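Local coordinates for AT5g51070/K3K7_27 (Arabidopsis thaliana, PDB 5GKM), which is the N-terminal domain of the chloroplast-type Hsp100 chaperone ClpD, a Clp/AAA family member that probably binds and hydrolyses ATP through other parts of the full-length protein, at residues Gly51-Gly56 with Leu154-Gly159; Val107-Thr112 with Leu127-Asp132. One frame throughout, in Å; residues are numbered along the deposited sequence.

Contact 1: residues Gly51-Gly56 with Leu154-Gly159; sequences GFLGSG and LTRLKG
In the all-helical Clp N-terminal (Clp R) domain, the loop that follows helix 35-45 is met by the C-terminal helix 146-158 through one long arginine. Arg156 runs out extended from CG to NE and lays its guanidinium against Leu53, whose CD2 sits over the centre of one face, 3.8 Å above the plane and 3.9 Å from Arg156 CZ. The leucine has CG anti to its own carbonyl carbon (chi1 -72°), which turns the branch back beside the backbone N. Its other methyl, CD1, lies 3.7 Å above the plane of the Phe52 ring, offset toward the rim, while the Phe52 ring packs against helices 35-45 and 120-130.

No hydrogen bond joins the two segments; the charged end of Arg156 is held instead by salt bridges to Asp46 and Asp48 through NH2 and to Glu121 through NH1. Asp46 also accepts from Leu53 N, so one carboxylate binds both partners. Within the loop, Phe52 O accepts from the backbone N and the hydroxyl of Ser55, and Gly54 N bonds to Gly51 O. Over the same face as the methyl, Leu53 CA lies 3.5 Å from Arg156 NH2.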
loop_
_atom_site.group_PDB
_atom_site.type_symbol
_atom_site.label_atom_id
_atom_site.label_comp_id
_atom_site.label_asym_id
_atom_site.label_seq_id
_atom_site.Cartn_x
_atom_site.Cartn_y
_atom_site.Cartn_z
ATOM N N GLY A 51 6.578 -10.193 -10.489
ATOM C CA GLY A 51 5.651 -9.983 -9.399
ATOM C C GLY A 51 6.028 -8.773 -8.574
ATOM O O GLY A 51 6.928 -8.099 -8.909
ATOM N N PHE A 52 5.273 -8.525 -7.509
ATOM C CA PHE A 52 5.416 -7.307 -6.733
ATOM C C PHE A 52 6.828 -7.270 -6.123
ATOM O O PHE A 52 7.203 -8.138 -5.445
ATOM C CB PHE A 52 4.362 -7.357 -5.603
ATOM C CG PHE A 52 4.462 -6.255 -4.564
ATOM C CD1 PHE A 52 4.340 -4.957 -4.909
ATOM C CD2 PHE A 52 4.633 -6.575 -3.241
ATOM C CE1 PHE A 52 4.385 -3.964 -3.967
ATOM C CE2 PHE A 52 4.680 -5.592 -2.290
ATOM C CZ PHE A 52 4.577 -4.287 -2.666
ATOM N N LEU A 53 7.539 -6.236 -6.487
ATOM C CA LEU A 53 8.907 -5.997 -6.042
ATOM C C LEU A 53 9.795 -7.224 -6.348
ATOM O O LEU A 53 10.745 -7.492 -5.671
ATOM C CB LEU A 53 8.938 -5.581 -4.574
ATOM C CG LEU A 53 8.414 -4.184 -4.308
ATOM C CD1 LEU A 53 8.259 -3.963 -2.831
ATOM C CD2 LEU A 53 9.314 -3.132 -4.901
ATOM N N GLY A 54 9.419 -7.942 -7.384
ATOM C CA GLY A 54 10.174 -9.069 -7.876
ATOM C C GLY A 54 9.998 -10.304 -7.057
ATOM O O GLY A 54 10.737 -11.248 -7.219
ATOM N N SER A 55 9.035 -10.286 -6.168
ATOM C CA SER A 55 8.818 -11.338 -5.212
ATOM C C SER A 55 7.980 -12.542 -5.617
ATOM O O SER A 55 7.816 -13.447 -4.832
ATOM C CB SER A 55 8.125 -10.753 -4.002
ATOM O OG SER A 55 6.784 -10.510 -4.292
ATOM N N GLY A 56 7.358 -12.501 -6.768
ATOM C CA GLY A 56 6.438 -13.550 -7.110
ATOM C C GLY A 56 5.045 -13.454 -6.500
ATOM O O GLY A 56 4.222 -14.275 -6.731
ATOM N N LEU A 154 14.043 -0.227 -2.248
ATOM C CA LEU A 154 15.152 0.696 -2.208
ATOM C C LEU A 154 16.084 0.484 -3.409
ATOM O O LEU A 154 16.600 1.417 -3.944
ATOM C CB LEU A 154 15.905 0.579 -0.895
ATOM C CG LEU A 154 15.181 1.108 0.332
ATOM C CD1 LEU A 154 15.816 0.673 1.604
ATOM C CD2 LEU A 154 14.923 2.602 0.376
ATOM N N THR A 155 16.274 -0.760 -3.790
ATOM C CA THR A 155 17.075 -1.093 -4.941
ATOM C C THR A 155 16.502 -0.523 -6.226
ATOM O O THR A 155 17.213 0.062 -7.012
ATOM C CB THR A 155 17.346 -2.598 -5.029
ATOM O OG1 THR A 155 18.051 -3.012 -3.871
ATOM C CG2 THR A 155 18.117 -2.933 -6.228
ATOM N N ARG A 156 15.203 -0.590 -6.376
ATOM C CA ARG A 156 14.578 0.009 -7.517
ATOM C C ARG A 156 14.792 1.507 -7.608
ATOM O O ARG A 156 15.004 2.045 -8.646
ATOM C CB ARG A 156 13.080 -0.248 -7.497
ATOM C CG ARG A 156 12.669 -1.527 -8.137
ATOM C CD ARG A 156 11.191 -1.513 -8.305
ATOM N NE ARG A 156 10.630 -2.767 -8.663
ATOM C CZ ARG A 156 9.334 -3.010 -8.771
ATOM N NH1 ARG A 156 8.443 -2.061 -8.548
ATOM N NH2 ARG A 156 8.941 -4.191 -9.078
ATOM N N LEU A 157 14.753 2.163 -6.484
ATOM C CA LEU A 157 14.903 3.594 -6.484
ATOM C C LEU A 157 16.298 4.061 -6.891
ATOM O O LEU A 157 16.511 5.180 -7.207
ATOM C CB LEU A 157 14.570 4.139 -5.110
ATOM C CG LEU A 157 13.095 4.097 -4.735
ATOM C CD1 LEU A 157 12.902 4.221 -3.247
ATOM C CD2 LEU A 157 12.350 5.207 -5.435
ATOM N N LYS A 158 17.228 3.153 -6.852
ATOM C CA LYS A 158 18.572 3.452 -7.328
ATOM C C LYS A 158 18.710 3.487 -8.796
ATOM O O LYS A 158 19.598 4.124 -9.302
ATOM C CB LYS A 158 19.543 2.411 -6.862
ATOM C CG LYS A 158 19.855 2.539 -5.444
ATOM C CD LYS A 158 20.864 1.506 -5.101
ATOM C CE LYS A 158 21.066 1.594 -3.619
ATOM N NZ LYS A 158 21.670 2.907 -3.282
ATOM N N GLY A 159 17.873 2.770 -9.484
ATOM C CA GLY A 159 17.918 2.756 -10.914
ATOM C C GLY A 159 18.667 1.553 -11.413
ATOM O O GLY A 159 19.628 1.144 -10.805
#

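Contact 2: residues Val107-Thr112 with Leu127-Asp132; sequences VEYSRT and LFTVDD
Tyr109 and Thr129 reach toward each other from opposite directions and meet at their hydroxyls, with Tyr109 OH donating to Thr129 OG1 at 2.8 Å. The threonine oxygen lies in the plane of the tyrosine ring, at its edge, and not over a face. Thr129 OG1 sits on the CE2 side of the phenol, 3.5 Å from Tyr109 CE2 against 3.6 Å from Tyr109 CZ. The angle from Tyr109 CZ through OH to Thr129 OG1 is about 116°, which with the in-plane position suits a phenol hydrogen lying in the ring plane. Tyr109 has CG anti to its carbonyl carbon (chi1 -75°), and from there the ring spans the distance between the backbones, whose nearest CA atoms, of Tyr109 and Thr129, are 10.8 Å apart.

On the other side, Thr129 OG1 stands between its backbone N and carbonyl carbon (chi1 58°). That rotation keeps the oxygen close to the preceding helical turn, where it also bonds to Val125 O and, weakly, to Gly126 O. The threonine hydroxyl thus links the phenol to the backbone of its own helix. Both segments belong to the Clp N-terminal fold, in which Tyr109 lies in the last turns of helix 97-112 and Thr129 near the end of helix 120-130; the contact bridges these two consecutive helices at the surface of the domain.

The 3.5 Å between Thr129 CB and Tyr109 OH follows from the hydrogen bond, and Thr129 CG2 is 3.9 Å from Tyr109 OH. Val130, next along the chain, also points toward helix 97-112, where its side chain packs on Arg101, Val102 and Ala105, all N-terminal to Tyr109. Its CG1 is 4.5 Å from Tyr109 OH.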
loop_
_atom_site.group_PDB
_atom_site.type_symbol
_atom_site.label_atom_id
_atom_site.label_comp_id
_atom_site.label_asym_id
_atom_site.label_seq_id
_atom_site.Cartn_x
_atom_site.Cartn_y
_atom_site.Cartn_z
ATOM N N VAL A 107 6.695 10.377 1.883
ATOM C CA VAL A 107 7.159 11.728 1.549
ATOM C C VAL A 107 8.492 12.032 2.239
ATOM O O VAL A 107 9.374 12.586 1.672
ATOM C CB VAL A 107 6.148 12.805 1.987
ATOM C CG1 VAL A 107 6.707 14.193 1.715
ATOM C CG2 VAL A 107 4.873 12.663 1.202
ATOM N N GLU A 108 8.552 11.659 3.496
ATOM C CA GLU A 108 9.790 11.885 4.244
ATOM C C GLU A 108 11.011 11.143 3.713
ATOM O O GLU A 108 12.053 11.683 3.591
ATOM C CB GLU A 108 9.568 11.596 5.726
ATOM C CG GLU A 108 8.641 12.632 6.370
ATOM C CD GLU A 108 8.122 12.245 7.722
ATOM O OE1 GLU A 108 8.664 11.358 8.326
ATOM O OE2 GLU A 108 7.179 12.855 8.214
ATOM N N TYR A 109 10.817 9.889 3.416
ATOM C CA TYR A 109 11.868 9.084 2.882
ATOM C C TYR A 109 12.327 9.672 1.553
ATOM O O TYR A 109 13.479 9.719 1.264
ATOM C CB TYR A 109 11.383 7.650 2.666
ATOM C CG TYR A 109 11.243 6.811 3.907
ATOM C CD1 TYR A 109 12.212 6.808 4.878
ATOM C CD2 TYR A 109 10.181 5.997 4.095
ATOM C CE1 TYR A 109 12.090 6.039 5.999
ATOM C CE2 TYR A 109 10.045 5.228 5.229
ATOM C CZ TYR A 109 11.010 5.225 6.177
ATOM O OH TYR A 109 10.892 4.459 7.280
ATOM N N SER A 110 11.373 10.103 0.743
ATOM C CA SER A 110 11.732 10.645 -0.524
ATOM C C SER A 110 12.581 11.898 -0.370
ATOM O O SER A 110 13.503 12.111 -1.087
ATOM C CB SER A 110 10.451 10.979 -1.324
ATOM O OG SER A 110 10.790 11.745 -2.395
ATOM N N ARG A 111 12.200 12.721 0.557
ATOM C CA ARG A 111 12.968 13.927 0.825
ATOM C C ARG A 111 14.372 13.617 1.350
ATOM O O ARG A 111 15.302 14.229 0.970
ATOM C CB ARG A 111 12.263 14.804 1.833
ATOM C CG ARG A 111 11.023 15.423 1.285
ATOM C CD ARG A 111 10.279 16.110 2.377
ATOM N NE ARG A 111 9.088 16.768 1.891
ATOM C CZ ARG A 111 8.104 17.091 2.662
ATOM N NH1 ARG A 111 8.170 16.840 3.933
ATOM N NH2 ARG A 111 7.063 17.678 2.158
ATOM N N THR A 112 14.462 12.641 2.227
ATOM C CA THR A 112 15.743 12.257 2.782
ATOM C C THR A 112 16.689 11.762 1.701
ATOM O O THR A 112 17.865 11.968 1.754
ATOM C CB THR A 112 15.556 11.198 3.883
ATOM O OG1 THR A 112 14.855 11.791 4.947
ATOM C CG2 THR A 112 16.903 10.650 4.419
ATOM N N LEU A 127 5.208 1.650 4.032
ATOM C CA LEU A 127 4.260 0.686 4.436
ATOM C C LEU A 127 4.906 -0.351 5.311
ATOM O O LEU A 127 4.327 -0.831 6.244
ATOM C CB LEU A 127 3.632 0.055 3.204
ATOM C CG LEU A 127 2.599 -1.048 3.329
ATOM C CD1 LEU A 127 1.429 -0.517 4.126
ATOM C CD2 LEU A 127 2.121 -1.529 1.971
ATOM N N PHE A 128 6.131 -0.678 4.972
ATOM C CA PHE A 128 6.817 -1.767 5.615
ATOM C C PHE A 128 7.644 -1.308 6.805
ATOM O O PHE A 128 8.388 -2.081 7.311
ATOM C CB PHE A 128 7.723 -2.513 4.619
ATOM C CG PHE A 128 6.981 -3.106 3.449
ATOM C CD1 PHE A 128 5.688 -3.507 3.608
ATOM C CD2 PHE A 128 7.569 -3.268 2.204
ATOM C CE1 PHE A 128 4.981 -4.025 2.574
ATOM C CE2 PHE A 128 6.855 -3.794 1.140
ATOM C CZ PHE A 128 5.562 -4.144 1.339
ATOM N N THR A 129 7.576 -0.027 7.132
ATOM C CA THR A 129 8.255 0.497 8.303
ATOM C C THR A 129 7.405 1.217 9.320
ATOM O O THR A 129 7.791 1.281 10.438
ATOM C CB THR A 129 9.431 1.387 7.947
ATOM O OG1 THR A 129 9.000 2.461 7.144
ATOM C CG2 THR A 129 10.504 0.629 7.201
ATOM N N VAL A 130 6.301 1.803 8.926
ATOM C CA VAL A 130 5.503 2.594 9.855
ATOM C C VAL A 130 4.030 2.237 10.027
ATOM O O VAL A 130 3.297 3.009 10.597
ATOM C CB VAL A 130 5.602 4.108 9.569
ATOM C CG1 VAL A 130 7.040 4.535 9.540
ATOM C CG2 VAL A 130 4.870 4.481 8.307
ATOM N N ASP A 131 3.613 1.087 9.519
ATOM C CA ASP A 131 2.206 0.728 9.614
ATOM C C ASP A 131 1.802 0.025 10.928
ATOM O O ASP A 131 2.587 -0.051 11.806
ATOM C CB ASP A 131 1.655 0.022 8.355
ATOM C CG ASP A 131 1.556 -1.491 8.500
ATOM O OD1 ASP A 131 2.382 -1.994 9.224
ATOM O OD2 ASP A 131 0.723 -2.132 7.872
ATOM N N ASP A 132 0.560 -0.428 10.995
ATOM C CA ASP A 132 -0.059 -0.968 12.237
ATOM C C ASP A 132 0.125 -2.458 12.411
ATOM O O ASP A 132 -0.401 -3.036 13.321
ATOM C CB ASP A 132 -1.543 -0.602 12.394
ATOM C CG ASP A 132 -2.425 -1.203 11.333
ATOM O OD1 ASP A 132 -1.899 -1.872 10.485
ATOM O OD2 ASP A 132 -3.645 -0.985 11.376
#

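From the N terminus, the chain passes through helices 12-27 and 35-45 to reach Gly51-Gly56, the first side of contact 1. It continues through helix 59-71 into helix 97-112, where contact 2 opens; the turn after that helix leads into helix 120-130, whose end closes this short loop at residues 127-132. The chain then runs through helix 134-142 to helix 146-158, which closes contact 1. Contact 2 is therefore nested inside the much longer loop of contact 1. Their centres are about 16 Å apart, yet they touch through Phe128, whose ring packs on Phe52 (Phe128 CZ to Phe52 CE2, 4.0 Å) and on Leu53, joining the 51-56 loop to helix 120-130.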